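Side-chain contacts in processed glycerol phosphate lipoteichoic acid synthase 2 (Bacillus subtilis, PDB 2W8D), which belongs to the sulfatase family of the alkaline phosphatase clan and carries a magnesium ion in the mixed alpha/beta domain typical of that family: residues 177-182 with 236-241; 185-190 with 245-250; 292-297 with 314-319. All coordinates share one frame; numbering follows the deposited sequence.

Contact 1. Residues 177-182 with 236-241; sequences ESMPLL and EQFFND
The phenyl ring of F238 receives M179, a selenomethionine in this model, at its edge and close to its plane. Other rings complete the surroundings: F175 stacks with F238, and F193 meets it with the planes inclined at about 55°. The edge approach is a Met-aromatic contact between two helices, 171-183 and 219-244, of the layered alpha/beta fold. SE of M179 lies 4.9 Å from the centroid of the F238 ring, 81° off the ring normal. The ring atom nearest to M179 SE is F238 CE1 at 3.7 Å, with CD1 almost as near. F238 gets there because its CG is anti to the backbone N (chi1 -171°), which swings the ring across from a CB that does not itself face the other helix.

M179 is a folded rather than extended chain. Bends at chi2 and chi3 turn the terminal methyl aside from the ring and lay it against the start of the D241 side chain. The carboxylate of D241 is not directed at the ring: OD2 forms a salt bridge with K176, one turn of helix before M179, so the charge is paired beside an otherwise apolar contact. S178 and L182 touch strand 189-194, the strand that also supplies F193, and the two helices therefore pack together over one side of the sheet. Between 177-182 and 236-241 the nearest CA atoms are those of M179 and D241, 7.7 Å apart. In the same place CE of M179 sits 3.8 Å from CB of D241, and M179 CG passes 4.0 Å from D241 OD2.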
# COMPACT_ATOMS: atom_id res chain seq x y z
N GLU A 177 -11.67 -18.97 -3.56
CA GLU A 177 -12.25 -18.82 -4.89
C GLU A 177 -11.32 -18.14 -5.91
O GLU A 177 -11.39 -18.44 -7.11
CB GLU A 177 -13.61 -18.11 -4.79
CG GLU A 177 -14.74 -19.12 -4.51
CD GLU A 177 -16.00 -18.48 -3.93
OE1 GLU A 177 -16.79 -17.89 -4.70
OE2 GLU A 177 -16.22 -18.60 -2.71
N SER A 178 -10.43 -17.28 -5.42
CA SER A 178 -9.44 -16.65 -6.28
C SER A 178 -8.36 -17.59 -6.83
O SER A 178 -7.76 -17.29 -7.86
CB SER A 178 -8.77 -15.47 -5.57
OG SER A 178 -9.72 -14.48 -5.19
N MSE A 179 -8.11 -18.72 -6.16
CA MSE A 179 -7.07 -19.67 -6.59
C MSE A 179 -7.17 -20.12 -8.05
O MSE A 179 -6.25 -19.82 -8.83
CB MSE A 179 -6.91 -20.86 -5.63
CG MSE A 179 -6.51 -20.47 -4.19
SE MSE A 179 -5.26 -18.92 -3.96
CE MSE A 179 -3.59 -19.75 -4.57
N PRO A 180 -8.28 -20.79 -8.46
CA PRO A 180 -8.34 -21.21 -9.88
C PRO A 180 -8.30 -20.04 -10.85
O PRO A 180 -7.81 -20.16 -11.96
CB PRO A 180 -9.69 -21.96 -9.99
CG PRO A 180 -10.45 -21.60 -8.75
CD PRO A 180 -9.44 -21.27 -7.68
N LEU A 181 -8.81 -18.89 -10.43
CA LEU A 181 -8.75 -17.74 -11.29
C LEU A 181 -7.28 -17.33 -11.43
O LEU A 181 -6.80 -17.09 -12.53
CB LEU A 181 -9.63 -16.63 -10.74
CG LEU A 181 -11.09 -17.05 -10.55
CD1 LEU A 181 -11.81 -15.98 -9.78
CD2 LEU A 181 -11.82 -17.38 -11.93
N LEU A 182 -6.55 -17.32 -10.34
CA LEU A 182 -5.15 -16.91 -10.38
C LEU A 182 -4.26 -17.88 -11.14
O LEU A 182 -3.34 -17.46 -11.83
CB LEU A 182 -4.61 -16.75 -8.97
CG LEU A 182 -3.15 -16.35 -8.91
CD1 LEU A 182 -2.99 -14.88 -9.33
CD2 LEU A 182 -2.63 -16.60 -7.51
N GLU A 236 -2.68 -16.37 6.02
CA GLU A 236 -2.15 -17.73 6.26
C GLU A 236 -2.70 -18.75 5.25
O GLU A 236 -1.92 -19.44 4.59
CB GLU A 236 -2.43 -18.21 7.71
CG GLU A 236 -2.07 -19.70 7.95
CD GLU A 236 -2.31 -20.19 9.38
OE1 GLU A 236 -3.14 -19.61 10.12
OE2 GLU A 236 -1.69 -21.20 9.77
N GLN A 237 -4.02 -18.82 5.11
CA GLN A 237 -4.62 -19.75 4.13
C GLN A 237 -4.12 -19.42 2.72
O GLN A 237 -3.62 -20.29 2.02
CB GLN A 237 -6.15 -19.76 4.22
CG GLN A 237 -6.88 -20.36 3.03
CD GLN A 237 -8.13 -19.57 2.65
OE1 GLN A 237 -8.98 -19.31 3.50
NE2 GLN A 237 -8.25 -19.19 1.35
N PHE A 238 -4.20 -18.17 2.30
CA PHE A 238 -3.67 -17.74 1.00
C PHE A 238 -2.22 -18.20 0.75
O PHE A 238 -1.91 -18.76 -0.32
CB PHE A 238 -3.77 -16.22 0.88
CG PHE A 238 -3.45 -15.67 -0.48
CD1 PHE A 238 -4.02 -16.22 -1.65
CD2 PHE A 238 -2.66 -14.53 -0.59
CE1 PHE A 238 -3.75 -15.66 -2.92
CE2 PHE A 238 -2.39 -13.94 -1.87
CZ PHE A 238 -2.95 -14.51 -3.05
N PHE A 239 -1.35 -17.98 1.73
CA PHE A 239 0.04 -18.47 1.67
C PHE A 239 0.13 -19.99 1.57
O PHE A 239 0.89 -20.50 0.75
CB PHE A 239 0.84 -17.99 2.89
CG PHE A 239 1.54 -16.67 2.69
CD1 PHE A 239 0.86 -15.56 2.26
CD2 PHE A 239 2.89 -16.56 2.96
CE1 PHE A 239 1.52 -14.35 2.11
CE2 PHE A 239 3.54 -15.35 2.80
CZ PHE A 239 2.88 -14.26 2.40
N ASN A 240 -0.63 -20.73 2.38
CA ASN A 240 -0.62 -22.20 2.27
C ASN A 240 -0.97 -22.62 0.84
O ASN A 240 -0.27 -23.42 0.24
CB ASN A 240 -1.59 -22.88 3.25
CG ASN A 240 -1.15 -22.76 4.70
OD1 ASN A 240 0.05 -22.81 5.03
ND2 ASN A 240 -2.12 -22.62 5.58
N ASP A 241 -2.04 -22.05 0.30
CA ASP A 241 -2.47 -22.35 -1.08
C ASP A 241 -1.47 -21.89 -2.14
O ASP A 241 -1.28 -22.58 -3.13
CB ASP A 241 -3.88 -21.82 -1.36
CG ASP A 241 -4.97 -22.57 -0.60
OD1 ASP A 241 -4.70 -23.67 -0.07
OD2 ASP A 241 -6.11 -22.07 -0.53

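Contact 2. Residues 185-190 with 245-250; sequences LPQPFY and DGLYDK
L247 reaches across to the side chains of F189 and Q187: its CD1 meets F189, while CD2 lies mainly against Q187 and also comes near the ring at CE2. On the buried side, CD1 of L247 meets the edge of the F189 ring near its plane, 4.0 Å from F189 CZ, with the two side chains crossing at about a right angle. F189 holds CG between its backbone N and carbonyl carbon (chi1 61°), and this turn brings the far end of the ring toward L247 although the CB does not point that way. L182 of helix 171-183 touches both F189 and L247, so the three form one small apolar cluster.

The outer side faces solvent and is polar. Its one close touch is that of L247 CD2 with Q187 NE2, 3.4 Å apart, a van der Waals contact at the end of an extended glutamine chain. The amide oxygen of Q187 has its own partner, since OE1 is hydrogen-bonded to ND2 of N33. K250 packs more loosely, passing this amide at about a right angle with its aliphatic part, CD standing 4.1 Å from Q187 OE1; both residues are exposed to solvent.

The turn that presents L247 is organised locally. OD1 of D245 accepts a hydrogen bond from the backbone N of L247 (3.1 Å, 149° at the hydrogen), closing an Asx turn, and between them G246 leaves the helix with a positive phi of 87°.

The segments lie where strands 189-194 and 251-257 begin, with strand 33-39 between them in the sheet. Helix 219-244 lies on the path joining the two strands that flank 33-39, which run parallel, and the turn at 245-250 completes the return of a beta-alpha-beta crossover.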
# COMPACT_ATOMS: atom_id res chain seq x y z
N LEU A 185 -3.95 -17.66 -15.02
CA LEU A 185 -3.29 -16.49 -15.60
C LEU A 185 -2.00 -16.87 -16.33
O LEU A 185 -1.13 -17.52 -15.76
CB LEU A 185 -2.99 -15.44 -14.53
CG LEU A 185 -3.95 -14.26 -14.31
CD1 LEU A 185 -5.42 -14.64 -14.36
CD2 LEU A 185 -3.63 -13.52 -12.99
N PRO A 186 -1.87 -16.44 -17.59
CA PRO A 186 -0.60 -16.72 -18.27
C PRO A 186 0.53 -16.00 -17.51
O PRO A 186 0.35 -14.88 -17.03
CB PRO A 186 -0.81 -16.16 -19.67
CG PRO A 186 -1.86 -15.14 -19.51
CD PRO A 186 -2.72 -15.51 -18.35
N GLN A 187 1.66 -16.67 -17.36
CA GLN A 187 2.78 -16.20 -16.55
C GLN A 187 3.84 -15.54 -17.44
O GLN A 187 4.05 -15.99 -18.56
CB GLN A 187 3.36 -17.39 -15.77
CG GLN A 187 2.58 -17.68 -14.48
CD GLN A 187 3.23 -18.73 -13.62
OE1 GLN A 187 4.41 -18.63 -13.27
NE2 GLN A 187 2.45 -19.75 -13.26
N PRO A 188 4.51 -14.48 -16.95
CA PRO A 188 4.43 -13.87 -15.62
C PRO A 188 3.20 -13.01 -15.44
O PRO A 188 2.70 -12.43 -16.39
CB PRO A 188 5.67 -13.00 -15.55
CG PRO A 188 5.97 -12.64 -16.98
CD PRO A 188 5.34 -13.68 -17.87
N PHE A 189 2.71 -12.91 -14.20
CA PHE A 189 1.54 -12.07 -13.93
C PHE A 189 1.78 -11.09 -12.81
O PHE A 189 2.56 -11.35 -11.90
CB PHE A 189 0.30 -12.93 -13.67
CG PHE A 189 0.43 -13.83 -12.47
CD1 PHE A 189 0.49 -13.32 -11.19
CD2 PHE A 189 0.47 -15.20 -12.63
CE1 PHE A 189 0.63 -14.18 -10.08
CE2 PHE A 189 0.59 -16.05 -11.55
CZ PHE A 189 0.67 -15.55 -10.28
N TYR A 190 1.06 -9.97 -12.87
CA TYR A 190 1.11 -8.94 -11.84
C TYR A 190 -0.33 -8.74 -11.34
O TYR A 190 -1.20 -8.37 -12.13
CB TYR A 190 1.63 -7.66 -12.48
CG TYR A 190 1.56 -6.39 -11.63
CD1 TYR A 190 0.35 -5.70 -11.43
CD2 TYR A 190 2.72 -5.86 -11.09
CE1 TYR A 190 0.33 -4.52 -10.68
CE2 TYR A 190 2.72 -4.71 -10.38
CZ TYR A 190 1.54 -4.06 -10.15
OH TYR A 190 1.64 -2.92 -9.42
N ASP A 245 0.22 -24.79 -4.95
CA ASP A 245 0.21 -24.68 -6.41
C ASP A 245 1.55 -24.27 -7.03
O ASP A 245 1.67 -24.21 -8.25
CB ASP A 245 -0.95 -23.83 -6.92
CG ASP A 245 -0.91 -22.38 -6.42
OD1 ASP A 245 0.16 -21.73 -6.40
OD2 ASP A 245 -1.99 -21.86 -6.05
N GLY A 246 2.55 -23.99 -6.20
CA GLY A 246 3.90 -23.69 -6.70
C GLY A 246 4.17 -22.22 -7.05
O GLY A 246 5.25 -21.86 -7.52
N LEU A 247 3.20 -21.35 -6.81
CA LEU A 247 3.37 -19.94 -7.16
C LEU A 247 4.19 -19.14 -6.15
O LEU A 247 4.66 -18.05 -6.45
CB LEU A 247 2.02 -19.27 -7.45
CG LEU A 247 1.22 -19.82 -8.65
CD1 LEU A 247 -0.16 -19.21 -8.77
CD2 LEU A 247 1.97 -19.64 -9.94
N TYR A 248 4.39 -19.71 -4.95
CA TYR A 248 5.10 -19.02 -3.86
C TYR A 248 6.57 -18.77 -4.18
O TYR A 248 7.08 -17.68 -3.95
CB TYR A 248 4.99 -19.82 -2.57
CG TYR A 248 5.56 -19.14 -1.35
CD1 TYR A 248 4.85 -18.16 -0.68
CD2 TYR A 248 6.81 -19.52 -0.82
CE1 TYR A 248 5.36 -17.53 0.47
CE2 TYR A 248 7.33 -18.90 0.34
CZ TYR A 248 6.59 -17.93 0.97
OH TYR A 248 7.07 -17.29 2.09
N ASP A 249 7.23 -19.79 -4.74
CA ASP A 249 8.62 -19.71 -5.19
C ASP A 249 8.76 -18.95 -6.52
O ASP A 249 9.85 -18.56 -6.94
CB ASP A 249 9.21 -21.13 -5.31
CG ASP A 249 9.26 -21.87 -3.98
OD1 ASP A 249 9.71 -21.29 -2.97
OD2 ASP A 249 8.87 -23.06 -3.95
N LYS A 250 7.64 -18.75 -7.20
CA LYS A 250 7.70 -18.07 -8.48
C LYS A 250 7.30 -16.62 -8.36
O LYS A 250 7.00 -15.99 -9.38
CB LYS A 250 6.79 -18.77 -9.50
CG LYS A 250 7.30 -20.15 -9.94
CD LYS A 250 6.18 -21.00 -10.50
CE LYS A 250 6.55 -22.48 -10.47
NZ LYS A 250 5.50 -23.38 -11.06

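Contact 3. Residues 292-297 with 314-319; sequences LFIHAA and APTILH
I294 of strand 292-296 meets I317 and T316 of helix 313-320 through methyl groups alone. Apolar contacts carry the interface. CD1 of I294 touches CD1 of I317 at 3.8 Å, the two isoleucines meeting end to end, and the same I294 methyl approaches CG2 of T316 at 4.1 Å. With chi2 at 171° the I294 chain is extended, and its CD1 reaches the helix, whereas I317 is bent there (chi2 -47°), which carries its CD1 over to the sheet side. V254, on the neighbouring strand 251-257, also touches I317, while F70 and F72 of strand 70-76 touch I294 and continue the apolar surface along the sheet.

The polar branch of T316 is satisfied elsewhere. The residue splits its two branches: CG2 turns to I294, and OG1 is hydrogen-bonded to the carbonyl O of D312 in the preceding turn of chain and to the backbone N of I335.

All three touching residues are buried, and only 92 Å² is covered in total. With methyl groups as the meeting atoms, these two segments are joined by dispersion and exclusion of water, and their relative orientation is probably set by shape and by neighbouring contacts.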
# COMPACT_ATOMS: atom_id res chain seq x y z
N LEU A 292 4.34 -3.28 5.97
CA LEU A 292 4.68 -3.58 4.60
C LEU A 292 5.53 -4.82 4.67
O LEU A 292 6.51 -4.85 5.41
CB LEU A 292 5.47 -2.44 3.95
CG LEU A 292 6.05 -2.84 2.58
CD1 LEU A 292 4.97 -3.14 1.48
CD2 LEU A 292 7.03 -1.79 2.06
N PHE A 293 5.15 -5.85 3.92
CA PHE A 293 5.90 -7.11 3.85
C PHE A 293 6.24 -7.35 2.38
O PHE A 293 5.39 -7.11 1.53
CB PHE A 293 5.04 -8.30 4.33
CG PHE A 293 4.66 -8.25 5.77
CD1 PHE A 293 5.46 -8.84 6.72
CD2 PHE A 293 3.49 -7.61 6.18
CE1 PHE A 293 5.11 -8.79 8.09
CE2 PHE A 293 3.13 -7.59 7.52
CZ PHE A 293 3.96 -8.18 8.48
N ILE A 294 7.47 -7.77 2.09
CA ILE A 294 7.84 -8.19 0.75
C ILE A 294 8.58 -9.53 0.87
O ILE A 294 9.66 -9.60 1.45
CB ILE A 294 8.79 -7.19 0.03
CG1 ILE A 294 8.16 -5.83 -0.17
CG2 ILE A 294 9.21 -7.73 -1.30
CD1 ILE A 294 9.15 -4.82 -0.66
N HIS A 295 7.98 -10.58 0.32
CA HIS A 295 8.69 -11.84 0.19
C HIS A 295 8.96 -12.05 -1.28
O HIS A 295 8.05 -12.26 -2.06
CB HIS A 295 7.92 -13.01 0.80
CG HIS A 295 8.69 -14.30 0.78
ND1 HIS A 295 8.69 -15.15 -0.30
CD2 HIS A 295 9.53 -14.85 1.69
CE1 HIS A 295 9.48 -16.18 -0.05
NE2 HIS A 295 10.01 -16.02 1.15
N ALA A 296 10.22 -11.87 -1.65
CA ALA A 296 10.69 -12.03 -2.99
C ALA A 296 11.43 -13.34 -2.93
O ALA A 296 12.41 -13.49 -2.18
CB ALA A 296 11.62 -10.92 -3.35
N ALA A 297 10.95 -14.31 -3.70
CA ALA A 297 11.51 -15.66 -3.66
C ALA A 297 12.85 -15.68 -4.38
O ALA A 297 12.98 -15.09 -5.47
CB ALA A 297 10.56 -16.64 -4.31
N ALA A 314 6.48 1.07 -5.36
CA ALA A 314 6.55 0.72 -6.79
C ALA A 314 7.98 0.62 -7.32
O ALA A 314 8.28 -0.35 -8.01
CB ALA A 314 5.70 1.70 -7.66
N PRO A 315 8.85 1.63 -7.01
CA PRO A 315 10.28 1.51 -7.40
C PRO A 315 11.07 0.45 -6.65
O PRO A 315 12.06 -0.04 -7.16
CB PRO A 315 10.86 2.89 -7.06
CG PRO A 315 9.76 3.62 -6.24
CD PRO A 315 8.48 3.02 -6.68
N THR A 316 10.66 0.09 -5.44
CA THR A 316 11.35 -0.96 -4.72
C THR A 316 11.14 -2.24 -5.55
O THR A 316 12.10 -2.95 -5.90
CB THR A 316 10.80 -1.09 -3.25
OG1 THR A 316 10.81 0.19 -2.59
CG2 THR A 316 11.59 -2.07 -2.46
N ILE A 317 9.88 -2.48 -5.89
CA ILE A 317 9.44 -3.68 -6.59
C ILE A 317 10.01 -3.75 -7.98
O ILE A 317 10.51 -4.78 -8.38
CB ILE A 317 7.92 -3.72 -6.67
CG1 ILE A 317 7.34 -3.71 -5.25
CG2 ILE A 317 7.45 -4.95 -7.47
CD1 ILE A 317 8.02 -4.70 -4.30
N LEU A 318 9.92 -2.65 -8.72
CA LEU A 318 10.45 -2.60 -10.07
C LEU A 318 11.95 -2.91 -10.07
O LEU A 318 12.41 -3.72 -10.87
CB LEU A 318 10.16 -1.24 -10.70
CG LEU A 318 9.20 -1.11 -11.88
CD1 LEU A 318 8.37 -2.36 -12.25
CD2 LEU A 318 8.34 0.12 -11.71
N HIS A 319 12.67 -2.31 -9.13
CA HIS A 319 14.10 -2.55 -8.96
C HIS A 319 14.40 -4.01 -8.68
O HIS A 319 15.28 -4.57 -9.32
CB HIS A 319 14.73 -1.61 -7.91
CG HIS A 319 14.83 -0.20 -8.39
ND1 HIS A 319 15.25 0.84 -7.59
CD2 HIS A 319 14.54 0.36 -9.60
CE1 HIS A 319 15.22 1.97 -8.27
NE2 HIS A 319 14.80 1.70 -9.50

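Overall arrangement
Contacts 1 and 2 interleave along the chain, in the order 177-182, 185-190, 236-241, 245-250, and both segments of contact 3 follow. The centres of contacts 1 and 2 are about 12 Å apart, and the two touch, F239 packing on Y248. The centre of contact 3 is about 15 Å from that of contact 2, joined to it by the stacked rings of Y248 and H295, and about 20 Å from that of contact 1, which it does not touch. Contacts 2 and 3 reach the same mixed sheet. The three join helix to helix, strand to turn and strand to helix within the sulfatase-family domain, whose strands 33-39 and 251-257 lead directly to magnesium ligands E40, D258 and H259; phosphorylated T84 also belongs to that site.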